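Local structure of SusD superfamily protein (Bacteroides thetaiotaomicron, 3MCX) at residues L118-I121 against K122-L126. The protein is of unknown function but, as a SusD-family protein of the bacterial outer membrane, probably takes part in binding and capturing glycans at the cell surface. Residues are numbered along the deposited sequence; the frame is centred on the assembly and turned at random. Where two conformers were deposited one is given.
Sequences LNRI and KSEAL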
ATOM      1  N   LEU A 118     -20.456 -13.405  15.044  1.00  5.61           N
ATOM      2  CA  LEU A 118     -21.064 -12.176  14.489  1.00  6.13           C
ATOM      3  C   LEU A 118     -20.168 -10.976  14.758  1.00  5.46           C
ATOM      4  O   LEU A 118     -19.958 -10.138  13.898  1.00  5.52           O
ATOM      5  CB  LEU A 118     -22.451 -11.914  15.056  1.00  6.48           C
ATOM      6  CG  LEU A 118     -23.585 -12.903  14.665  1.00  7.53           C
ATOM      7  CD1 LEU A 118     -24.811 -12.787  15.577  1.00  7.36           C
ATOM      8  CD2 LEU A 118     -23.930 -12.702  13.183  1.00  9.99           C
ATOM      9  N   ASN A 119     -19.601 -10.924  15.954  1.00  5.33           N
ATOM     10  CA  ASN A 119     -18.733  -9.828  16.306  0.60  5.53           C
ATOM     11  C   ASN A 119     -17.402  -9.851  15.563  1.00  5.61           C
ATOM     12  O   ASN A 119     -16.848  -8.816  15.205  1.00  6.04           O
ATOM     13  CB  ASN A 119     -18.488  -9.819  17.800  0.60  5.78           C
ATOM     14  CG  ASN A 119     -18.061  -8.485  18.278  0.60  6.95           C
ATOM     15  OD1 ASN A 119     -18.697  -7.486  17.955  0.60  8.91           O
ATOM     16  ND2 ASN A 119     -16.980  -8.442  19.046  0.60 11.66           N
ATOM     17  N   ARG A 120     -16.901 -11.052  15.281  1.00  5.05           N
ATOM     18  CA  ARG A 120     -15.679 -11.160  14.493  1.00  5.65           C
ATOM     19  C   ARG A 120     -15.892 -10.650  13.068  1.00  4.81           C
ATOM     20  O   ARG A 120     -15.116  -9.876  12.535  1.00  4.59           O
ATOM     21  CB  ARG A 120     -15.219 -12.637  14.448  1.00  6.66           C
ATOM     22  CG  ARG A 120     -13.992 -12.813  13.590  1.00  6.28           C
ATOM     23  CD  ARG A 120     -13.587 -14.252  13.320  1.00  7.43           C
ATOM     24  NE  ARG A 120     -14.667 -15.037  12.729  1.00  6.63           N
ATOM     25  CZ  ARG A 120     -15.030 -15.019  11.444  1.00  8.67           C
ATOM     26  NH1 ARG A 120     -14.436 -14.219  10.562  1.00  8.72           N
ATOM     27  NH2 ARG A 120     -16.045 -15.807  11.054  1.00  8.92           N
ATOM     28  N   ILE A 121     -16.984 -11.113  12.455  1.00  5.14           N
ATOM     29  CA  ILE A 121     -17.330 -10.665  11.109  1.00  4.56           C
ATOM     30  C   ILE A 121     -17.515  -9.149  11.081  1.00  4.72           C
ATOM     31  O   ILE A 121     -16.998  -8.484  10.223  1.00  4.49           O
ATOM     32  CB  ILE A 121     -18.575 -11.375  10.600  1.00  3.86           C
ATOM     33  CG1 ILE A 121     -18.249 -12.859  10.385  1.00  3.57           C
ATOM     34  CG2 ILE A 121     -19.111 -10.720   9.309  1.00  5.85           C
ATOM     35  CD1 ILE A 121     -19.469 -13.740  10.200  1.00  4.93           C
ATOM     36  N   LYS A 122     -18.227  -8.626  12.081  1.00  4.22           N
ATOM     37  CA  LYS A 122     -18.403  -7.162  12.178  1.00  5.32           C
ATOM     38  C   LYS A 122     -17.067  -6.436  12.309  1.00  4.76           C
ATOM     39  O   LYS A 122     -16.837  -5.403  11.667  1.00  5.54           O
ATOM     40  CB  LYS A 122     -19.269  -6.857  13.381  1.00  6.00           C
ATOM     41  CG  LYS A 122     -19.522  -5.378  13.669  1.00  7.61           C
ATOM     42  CD  LYS A 122     -20.302  -5.224  14.966  1.00  9.82           C
ATOM     43  CE  LYS A 122     -20.342  -3.805  15.411  1.00 10.30           C
ATOM     44  NZ  LYS A 122     -20.962  -3.727  16.766  1.00  9.70           N
ATOM     45  N   SER A 123     -16.190  -6.981  13.138  1.00  4.95           N
ATOM     46  CA  SER A 123     -14.899  -6.359  13.367  1.00  5.40           C
ATOM     47  C   SER A 123     -14.004  -6.347  12.134  1.00  5.98           C
ATOM     48  O   SER A 123     -13.327  -5.363  11.840  1.00  6.64           O
ATOM     49  CB  SER A 123     -14.178  -7.056  14.509  1.00  5.76           C
ATOM     50  OG  SER A 123     -14.896  -6.841  15.715  1.00  7.18           O
ATOM     51  N   GLU A 124     -13.969  -7.464  11.410  1.00  5.59           N
ATOM     52  CA  GLU A 124     -13.261  -7.493  10.148  1.00  6.46           C
ATOM     53  C   GLU A 124     -13.820  -6.491   9.127  1.00  5.74           C
ATOM     54  O   GLU A 124     -13.068  -5.799   8.444  1.00  6.59           O
ATOM     55  CB  GLU A 124     -13.263  -8.918   9.587  1.00  6.31           C
ATOM     56  CG  GLU A 124     -12.441  -9.886  10.448  1.00  5.55           C
ATOM     57  CD  GLU A 124     -12.385 -11.295   9.902  1.00  7.49           C
ATOM     58  OE1 GLU A 124     -12.296 -11.443   8.664  1.00  7.27           O
ATOM     59  OE2 GLU A 124     -12.409 -12.241  10.717  1.00  6.71           O
ATOM     60  N   ALA A 125     -15.148  -6.408   9.048  1.00  5.00           N
ATOM     61  CA  ALA A 125     -15.781  -5.395   8.198  1.00  4.75           C
ATOM     62  C   ALA A 125     -15.362  -3.966   8.613  1.00  4.98           C
ATOM     63  O   ALA A 125     -15.140  -3.115   7.768  1.00  5.33           O
ATOM     64  CB  ALA A 125     -17.314  -5.548   8.244  1.00  4.64           C
ATOM     65  N   LEU A 126     -15.295  -3.714   9.914  1.00  5.54           N
ATOM     66  CA  LEU A 126     -14.883  -2.413  10.433  1.00  5.12           C
ATOM     67  C   LEU A 126     -13.476  -2.074  10.035  1.00  5.20           C
ATOM     68  O   LEU A 126     -13.201  -0.949   9.607  1.00  6.71           O
ATOM     69  CB  LEU A 126     -15.037  -2.348  11.972  1.00  5.85           C
ATOM     70  CG  LEU A 126     -16.433  -2.014  12.532  1.00  6.48           C
ATOM     71  CD1 LEU A 126     -16.468  -2.288  14.046  1.00  5.12           C
ATOM     72  CD2 LEU A 126     -16.827  -0.533  12.178  1.00  5.87           C
TER
HETATM   73  O   HOH W   1     -13.189 -13.879   7.703  1.00  9.37           O
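Arg120 and Glu124, one helical turn apart, are joined by a buried salt bridge in which NH1 of Arg120 donates to OE2 of Glu124 over 2.8 Å. The carboxylate carbon lies at the edge of the guanidinium, and OE2 sits in the guanidinium plane, yet NH1 meets OE2 from above the carboxylate plane, the two planes lying 51° apart. CG of Arg120 leaves anti to the backbone N (chi1 177°), which puts it beside the carbonyl carbon and within 3.3 Å of Glu124 OE2. The bend at chi3 (55°) then carries the guanidinium, with NH1, back to the same oxygen. A water accepts weakly from NH1 and donates to Glu124 OE1 at 2.8 Å, closing a second path between the charges. On another side of the helix, the carbonyl O of Asn119 takes two bonds from Ser123, one from N and one from OG, each 2.8 Å long and from opposite faces of the carbonyl plane. Further out, Tyr32 OH bonds Glu124 OE1, while Glu117 and Gln25 hold Arg120 NH2. An alanine in place of Arg120 removes the guanidinium and would probably leave the buried Glu124 carboxylate without its charge partner, and Glu117 likewise. Ile121 packs against Leu21 of helix 21-36 and against Leu101 and Ile105 of helix 81-106, and the chain of Lys122 runs out to a salt bridge with Glu106. The i to i+4 pairing of Arg120 with Glu124, and the Ser123 hydroxyl bonded to the carbonyl of Asn119, are characteristic of an alpha-helix, here helix 115-140 of this SusD-family protein, packed against helices 21-36 and 81-106.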